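Local coordinates for putative sugar binding protein (Bacteroides vulgatus ATCC 8482, PDB 3KEZ) that probably binds sugars at the outer membrane as a calcium-containing member of the SusD family of nutrient-binding proteins, at residues D158-R163 against D448-M453. Residues are numbered along the deposited sequence; the frame is centred on the assembly and turned at random.
Sequences DSKPAR and DANPNM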
# COMPACT_ATOMS: atom_id res chain seq x y z
N ASP A 158 -24.99 8.71 -17.73
CA ASP A 158 -25.84 9.50 -16.85
C ASP A 158 -25.37 9.51 -15.38
O ASP A 158 -25.99 10.17 -14.55
CB ASP A 158 -27.24 8.90 -16.90
CG ASP A 158 -28.32 9.77 -16.22
OD1 ASP A 158 -28.20 11.02 -16.24
OD2 ASP A 158 -29.29 9.15 -15.69
N SER A 159 -24.32 8.75 -15.06
CA SER A 159 -23.88 8.59 -13.66
C SER A 159 -23.14 9.82 -13.18
O SER A 159 -22.04 10.09 -13.64
CB SER A 159 -22.93 7.40 -13.53
OG SER A 159 -23.61 6.19 -13.81
N LYS A 160 -23.72 10.54 -12.21
CA LYS A 160 -23.12 11.76 -11.71
C LYS A 160 -23.16 11.83 -10.18
O LYS A 160 -23.79 12.72 -9.60
CB LYS A 160 -23.82 12.96 -12.35
CG LYS A 160 -23.05 13.51 -13.54
CD LYS A 160 -23.62 13.15 -14.85
CE LYS A 160 -22.72 13.63 -15.98
NZ LYS A 160 -23.33 13.28 -17.26
N PRO A 161 -22.48 10.87 -9.53
CA PRO A 161 -22.57 10.75 -8.09
C PRO A 161 -21.79 11.84 -7.35
O PRO A 161 -20.79 12.37 -7.85
CB PRO A 161 -21.98 9.35 -7.82
CG PRO A 161 -21.01 9.15 -8.89
CD PRO A 161 -21.47 9.95 -10.08
N ALA A 162 -22.30 12.18 -6.17
CA ALA A 162 -21.63 13.08 -5.25
C ALA A 162 -20.72 12.22 -4.35
O ALA A 162 -20.87 10.97 -4.26
CB ALA A 162 -22.65 13.80 -4.39
N ARG A 163 -19.80 12.89 -3.68
CA ARG A 163 -18.86 12.24 -2.80
C ARG A 163 -19.60 11.77 -1.53
O ARG A 163 -20.39 12.52 -0.96
CB ARG A 163 -17.75 13.23 -2.43
CG ARG A 163 -16.87 13.60 -3.59
CD ARG A 163 -15.89 14.69 -3.23
NE ARG A 163 -14.83 14.20 -2.36
CZ ARG A 163 -13.84 14.94 -1.89
NH1 ARG A 163 -13.74 16.22 -2.21
NH2 ARG A 163 -12.93 14.37 -1.08
N ASP A 448 -15.14 18.63 -14.37
CA ASP A 448 -15.76 19.15 -15.60
C ASP A 448 -16.96 18.28 -16.00
O ASP A 448 -17.97 18.81 -16.46
CB ASP A 448 -14.75 19.18 -16.77
CG ASP A 448 -13.69 20.30 -16.66
OD1 ASP A 448 -13.81 21.22 -15.82
OD2 ASP A 448 -12.70 20.25 -17.45
N ALA A 449 -16.86 16.96 -15.81
CA ALA A 449 -17.90 16.02 -16.26
C ALA A 449 -19.03 15.77 -15.25
O ALA A 449 -20.08 15.28 -15.63
CB ALA A 449 -17.27 14.71 -16.62
N ASN A 450 -18.81 16.08 -13.97
CA ASN A 450 -19.75 15.74 -12.89
C ASN A 450 -20.05 16.99 -12.07
O ASN A 450 -19.21 17.44 -11.30
CB ASN A 450 -19.12 14.67 -11.98
CG ASN A 450 -20.09 14.11 -10.94
OD1 ASN A 450 -21.15 14.65 -10.73
ND2 ASN A 450 -19.71 13.01 -10.29
N PRO A 451 -21.24 17.58 -12.25
CA PRO A 451 -21.56 18.77 -11.49
C PRO A 451 -21.93 18.47 -10.06
O PRO A 451 -22.15 19.40 -9.31
CB PRO A 451 -22.77 19.36 -12.23
CG PRO A 451 -23.14 18.39 -13.29
CD PRO A 451 -22.36 17.16 -13.10
N ASN A 452 -22.03 17.20 -9.66
CA ASN A 452 -22.29 16.87 -8.27
C ASN A 452 -21.02 16.60 -7.49
O ASN A 452 -21.07 16.22 -6.32
CB ASN A 452 -23.24 15.69 -8.18
CG ASN A 452 -24.56 15.96 -8.89
OD1 ASN A 452 -25.22 16.98 -8.64
ND2 ASN A 452 -24.96 15.05 -9.75
N MSE A 453 -19.87 16.86 -8.13
CA MSE A 453 -18.56 16.59 -7.55
C MSE A 453 -18.00 17.84 -6.87
O MSE A 453 -17.87 18.88 -7.48
CB MSE A 453 -17.60 16.18 -8.67
CG MSE A 453 -16.19 15.85 -8.17
SE MSE A 453 -16.14 14.40 -6.89
CE MSE A 453 -17.31 13.16 -7.69
O HOH W 1 -19.50 15.78 -4.11
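The turn that leaves helix 444-449 rests on the extended loop 158-163, which leads into helix 166-183. Asn450 is the first residue past the helix and opens a type I beta turn ending at Met453. Its CG stands anti to the backbone N (chi1 -172°), which sends the amide to the loop. Beyond CB, CG lies 3.6 Å from Pro161 O. OD1 packs against CB and CG of Lys160 and accepts from Asn452 N at 2.9 Å, closing an Asx turn. ND2 donates to Pro161 O at 2.7 Å, on a lone pair, and also to Glu446 OE2. Asn452 adds a second grip: its ND2 reaches Lys160 O at 2.6 Å, in the carbonyl plane. An alanine in place of Asn450 would remove the amide and would probably loosen both the turn and its hold on Pro161. Lys160 runs past the turn, CG 3.7 Å from Pro451 CD, and its NZ bonds to Ile157 O. The SE atom of selenomethionine Met453 meets Arg163 CG at 3.5 Å, and one water joins Arg163 N to Asn452 O. The direct hydrogen bonds thus join neutral amides to backbone carbonyls, beside aliphatic packing, without a salt bridge.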